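Local coordinates for bifunctional autolysin (Staphylococcus aureus subsp. aureus Mu50, PDB 6FXO), which probably cleaves the glycan strands of peptidoglycan as a family 73 N-acetylglucosaminidase, as part of a bifunctional autolysin that is also classed as an amidase, at residues Val45-Ala48 / Lys52-Ala55; Phe147-Tyr152 / Ile161-Gln166. All coordinates share one frame; numbering follows the deposited sequence.

Contact 1: Val45-Ala48 / Lys52-Ala55; sequences VKHA and KRLA
The contact spans a tight helix-to-helix connection, helix 42-49 leading almost directly into helix 51-56, and across it the guanidinium of Arg53 lies flat on the imidazole of His47. The two planes are only 4° apart and their centres 3.9 Å apart, a parallel stack of guanidinium on ring. Overlap is offset: NH1 sits over the rim of the ring, and CZ of Arg53 comes 3.5 Å from CE1 of His47, while CD of Arg53 runs beside NE2 and CD2 of the imidazole. At the same time NH1 of Arg53 donates to the backbone O of His47 at 2.8 Å. The bond is bent (135° at the hydrogen); NH1 stands above the carbonyl plane, whereas the oxygen lies in the plane of the guanidinium. One arginine thus grips both the ring and the carbonyl of one residue near the end of helix 42-49, reaching them through a chain extended from CG to NE. Leu54 fills in behind: its CD2 lies over the opposite guanidinium face, and its CD1 meets O of Ala48 at 3.4 Å. Leu60 touches both Arg53 and Leu54, and Tyr196 of helix 195-200 packs on Leu54.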
loop_
_atom_site.group_PDB
_atom_site.type_symbol
_atom_site.label_atom_id
_atom_site.label_comp_id
_atom_site.label_asym_id
_atom_site.label_seq_id
_atom_site.Cartn_x
_atom_site.Cartn_y
_atom_site.Cartn_z
ATOM N N VAL A 45 -13.660 -10.285 -13.560
ATOM C CA VAL A 45 -13.749 -8.989 -12.908
ATOM C C VAL A 45 -14.794 -8.990 -11.806
ATOM O O VAL A 45 -14.574 -8.395 -10.764
ATOM C CB VAL A 45 -14.057 -7.918 -13.986
ATOM C CG1 VAL A 45 -14.120 -6.524 -13.373
ATOM C CG2 VAL A 45 -13.017 -7.971 -15.099
ATOM N N LYS A 46 -15.930 -9.658 -12.054
ATOM C CA LYS A 46 -17.051 -9.785 -11.137
ATOM C C LYS A 46 -16.633 -10.557 -9.867
ATOM O O LYS A 46 -17.163 -10.302 -8.789
ATOM C CB LYS A 46 -18.230 -10.437 -11.918
ATOM C CG LYS A 46 -19.217 -11.380 -11.217
ATOM C CD LYS A 46 -20.072 -12.116 -12.305
ATOM C CE LYS A 46 -21.174 -13.047 -11.817
ATOM N NZ LYS A 46 -21.844 -13.812 -12.934
ATOM N N HIS A 47 -15.656 -11.467 -10.004
ATOM C CA HIS A 47 -15.139 -12.297 -8.891
ATOM C C HIS A 47 -14.043 -11.615 -8.073
ATOM O O HIS A 47 -13.951 -11.770 -6.871
ATOM C CB HIS A 47 -14.645 -13.659 -9.437
ATOM C CG HIS A 47 -14.030 -14.588 -8.440
ATOM N ND1 HIS A 47 -12.674 -14.832 -8.420
ATOM C CD2 HIS A 47 -14.592 -15.460 -7.569
ATOM C CE1 HIS A 47 -12.428 -15.832 -7.576
ATOM N NE2 HIS A 47 -13.576 -16.232 -7.050
ATOM N N ALA A 48 -13.199 -10.912 -8.759
ATOM C CA ALA A 48 -12.102 -10.196 -8.176
ATOM C C ALA A 48 -12.586 -8.924 -7.440
ATOM O O ALA A 48 -11.893 -8.421 -6.556
ATOM C CB ALA A 48 -11.128 -9.834 -9.253
ATOM N N LYS A 52 -18.199 -9.159 -1.290
ATOM C CA LYS A 52 -18.763 -10.093 -0.365
ATOM C C LYS A 52 -17.844 -11.278 -0.209
ATOM O O LYS A 52 -17.759 -11.861 0.865
ATOM C CB LYS A 52 -20.187 -10.561 -0.732
ATOM C CG LYS A 52 -21.143 -10.977 0.445
ATOM C CD LYS A 52 -20.605 -11.118 1.936
ATOM C CE LYS A 52 -21.710 -11.488 2.953
ATOM N NZ LYS A 52 -21.297 -11.508 4.423
ATOM N N ARG A 53 -17.141 -11.631 -1.284
ATOM C CA ARG A 53 -16.242 -12.756 -1.167
ATOM C C ARG A 53 -14.943 -12.319 -0.492
ATOM O O ARG A 53 -14.470 -13.034 0.383
ATOM C CB ARG A 53 -15.929 -13.372 -2.541
ATOM C CG ARG A 53 -14.645 -14.188 -2.530
ATOM C CD ARG A 53 -14.055 -14.373 -3.909
ATOM N NE ARG A 53 -12.642 -14.749 -3.823
ATOM C CZ ARG A 53 -11.693 -14.192 -4.573
ATOM N NH1 ARG A 53 -12.010 -13.254 -5.472
ATOM N NH2 ARG A 53 -10.431 -14.577 -4.440
ATOM N N LEU A 54 -14.370 -11.140 -0.886
ATOM C CA LEU A 54 -13.163 -10.711 -0.273
ATOM C C LEU A 54 -13.324 -10.453 1.227
ATOM O O LEU A 54 -12.384 -10.755 1.941
ATOM C CB LEU A 54 -12.657 -9.477 -1.034
ATOM C CG LEU A 54 -12.786 -9.583 -2.557
ATOM C CD1 LEU A 54 -12.568 -8.228 -3.202
ATOM C CD2 LEU A 54 -11.805 -10.628 -3.100
ATOM N N ALA A 55 -14.504 -9.956 1.720
ATOM C CA ALA A 55 -14.590 -9.732 3.190
ATOM C C ALA A 55 -14.499 -11.014 4.080
ATOM O O ALA A 55 -14.018 -10.949 5.189
ATOM C CB ALA A 55 -15.869 -8.975 3.544
#

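Contact 2: Phe147-Tyr152 / Ile161-Gln166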
loop_
_atom_site.group_PDB
_atom_site.type_symbol
_atom_site.label_atom_id
_atom_site.label_comp_id
_atom_site.label_asym_id
_atom_site.label_seq_id
_atom_site.Cartn_x
_atom_site.Cartn_y
_atom_site.Cartn_z
ATOM N N PHE A 147 12.757 5.779 0.497
ATOM C CA PHE A 147 11.537 5.762 -0.314
ATOM C C PHE A 147 11.605 5.912 -1.853
ATOM O O PHE A 147 10.568 6.088 -2.479
ATOM C CB PHE A 147 10.503 6.756 0.248
ATOM C CG PHE A 147 9.731 6.232 1.433
ATOM C CD1 PHE A 147 10.019 6.664 2.710
ATOM C CD2 PHE A 147 8.724 5.289 1.270
ATOM C CE1 PHE A 147 9.322 6.167 3.805
ATOM C CE2 PHE A 147 8.037 4.800 2.355
ATOM C CZ PHE A 147 8.335 5.234 3.622
ATOM N N GLY A 148 12.796 5.865 -2.449
ATOM C CA GLY A 148 12.922 5.997 -3.875
ATOM C C GLY A 148 12.583 7.400 -4.309
ATOM O O GLY A 148 12.254 7.577 -5.476
ATOM N N ILE A 149 12.698 8.414 -3.387
ATOM C CA ILE A 149 12.357 9.769 -3.816
ATOM C C ILE A 149 13.221 10.239 -4.976
ATOM O O ILE A 149 14.445 10.102 -4.940
ATOM C CB ILE A 149 12.516 10.738 -2.614
ATOM C CG1 ILE A 149 11.762 10.218 -1.384
ATOM C CG2 ILE A 149 12.048 12.139 -2.996
ATOM C CD1 ILE A 149 10.265 10.085 -1.573
ATOM N N ALA A 150 12.554 10.832 -5.993
ATOM C CA ALA A 150 13.208 11.348 -7.191
ATOM C C ALA A 150 14.168 10.324 -7.813
ATOM O O ALA A 150 15.202 10.701 -8.356
ATOM C CB ALA A 150 13.948 12.641 -6.863
ATOM N N ALA A 151 13.808 9.031 -7.742
ATOM C CA ALA A 151 14.645 7.964 -8.294
ATOM C C ALA A 151 14.159 7.229 -9.549
ATOM O O ALA A 151 14.795 6.262 -9.963
ATOM C CB ALA A 151 14.964 6.951 -7.204
ATOM N N TYR A 152 13.056 7.671 -10.152
ATOM C CA TYR A 152 12.540 7.013 -11.349
ATOM C C TYR A 152 12.628 7.938 -12.563
ATOM O O TYR A 152 11.609 8.213 -13.196
ATOM C CB TYR A 152 11.068 6.590 -11.117
ATOM C CG TYR A 152 10.830 5.573 -10.014
ATOM C CD1 TYR A 152 10.718 5.965 -8.687
ATOM C CD2 TYR A 152 10.682 4.225 -10.307
ATOM C CE1 TYR A 152 10.464 5.044 -7.679
ATOM C CE2 TYR A 152 10.425 3.293 -9.306
ATOM C CZ TYR A 152 10.319 3.706 -7.993
ATOM O OH TYR A 152 10.068 2.788 -7.000
ATOM N N ILE A 161 20.579 10.202 -4.385
ATOM C CA ILE A 161 21.499 10.499 -3.292
ATOM C C ILE A 161 21.540 12.003 -3.109
ATOM O O ILE A 161 21.692 12.520 -2.005
ATOM C CB ILE A 161 22.899 9.912 -3.626
ATOM C CG1 ILE A 161 22.906 8.386 -3.434
ATOM C CG2 ILE A 161 23.993 10.585 -2.801
ATOM C CD1 ILE A 161 22.723 7.924 -1.988
ATOM N N LYS A 162 21.382 12.680 -4.238
ATOM C CA LYS A 162 21.370 14.127 -4.416
ATOM C C LYS A 162 20.205 14.805 -3.722
ATOM O O LYS A 162 20.338 15.928 -3.238
ATOM C CB LYS A 162 21.288 14.414 -5.928
ATOM C CG LYS A 162 21.963 15.677 -6.443
ATOM C CD LYS A 162 21.678 15.810 -7.949
ATOM C CE LYS A 162 22.269 17.035 -8.605
ATOM N NZ LYS A 162 21.914 17.110 -10.053
ATOM N N TYR A 163 19.067 14.113 -3.670
ATOM C CA TYR A 163 17.875 14.655 -3.038
ATOM C C TYR A 163 18.040 14.523 -1.562
ATOM O O TYR A 163 17.769 15.448 -0.797
ATOM C CB TYR A 163 16.646 13.880 -3.506
ATOM C CG TYR A 163 15.348 14.607 -3.255
ATOM C CD1 TYR A 163 14.648 15.194 -4.295
ATOM C CD2 TYR A 163 14.811 14.694 -1.980
ATOM C CE1 TYR A 163 13.441 15.847 -4.076
ATOM C CE2 TYR A 163 13.610 15.345 -1.745
ATOM C CZ TYR A 163 12.925 15.920 -2.797
ATOM O OH TYR A 163 11.731 16.557 -2.566
ATOM N N ALA A 164 18.490 13.346 -1.169
ATOM C CA ALA A 164 18.716 13.034 0.222
ATOM C C ALA A 164 19.781 13.923 0.790
ATOM O O ALA A 164 19.709 14.288 1.960
ATOM C CB ALA A 164 19.131 11.586 0.359
ATOM N N LYS A 165 20.781 14.274 -0.033
ATOM C CA LYS A 165 21.816 15.139 0.497
ATOM C C LYS A 165 21.254 16.532 0.747
ATOM O O LYS A 165 21.590 17.178 1.737
ATOM C CB LYS A 165 22.997 15.235 -0.503
ATOM C CG LYS A 165 24.353 15.596 0.116
ATOM C CD LYS A 165 25.192 16.504 -0.802
ATOM C CE LYS A 165 26.669 16.582 -0.452
ATOM N NZ LYS A 165 27.524 15.848 -1.441
ATOM N N GLN A 166 20.376 16.974 -0.162
ATOM C CA GLN A 166 19.735 18.281 -0.079
ATOM C C GLN A 166 18.805 18.558 1.085
ATOM O O GLN A 166 18.711 19.700 1.530
ATOM C CB GLN A 166 18.946 18.566 -1.392
ATOM C CG GLN A 166 19.613 19.431 -2.490
ATOM C CD GLN A 166 19.495 20.944 -2.323
ATOM O OE1 GLN A 166 18.429 21.538 -2.503
ATOM N NE2 GLN A 166 20.624 21.593 -2.044
#
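The ring of Tyr163 is overlapped on one face by the CG2 methyl of Ile149, which stands over its centre in a CH-pi contact. The methyl carbon lies 3.8 Å from the ring centroid, only 10° off the ring normal, so its distances to the individual ring carbons are nearly even; CE2 of Tyr163 is the nearest to CG2, at 3.8 Å. The branching of Ile149 explains which methyl does the work. CG2 is anti to the backbone N and reaches the ring, while CG1, beside the backbone N (chi1 -51°), carries CD1 off in another direction. Ala150 adds a second, smaller touch: its CB approaches CD1 of Tyr163 obliquely at 3.7 Å. Two successive residues of the loop therefore meet one aromatic side chain, and the attachment is wholly apolar, with no hydrogen bond joining the two segments. Tyr163 in turn has CG anti to its own backbone N (chi1 -162°), which carries the ring from the helix to the loop.

Gly148 to Ala151 form a beta turn close to type II, closed by N of Ala151 on O of Gly148 at 3.1 Å; Ile149 and Ala150 are its two corner residues. The side chain of Asn145 accepts a bond from N of Ile149. Just upstream, Phe147 packs on Leu109, His112 and Ala113 of helix 106-116, and Tyr152 OH is hydrogen-bonded to Glu116 of that same helix. The loop thus lies between helix 106-116 and helix 158-166, with Tyr163 on the latter also touching Phe182 beyond helix 172-180.

Contact 1 and contact 2 lie on opposite sides of the chain's centre, with their own centres 38 Å apart and nearest atoms about 25 Å apart, so neither touches the other. Along the chain they follow in series: 45-48 with 52-55 closes well before 147-152 with 161-166 opens. Contact 2 belongs to the glucosaminidase family region, of the lysozyme clan, and its loop reaches Glu116 at the end of helix 106-116; in this clan the catalytic acid is a glutamate at the end of such a helix, so contact 2 probably borders the active site. Contact 1 joins two short helices nearer the N-terminus; helix 42-49 also meets helix 14-22, and both short helices meet helix 195-200.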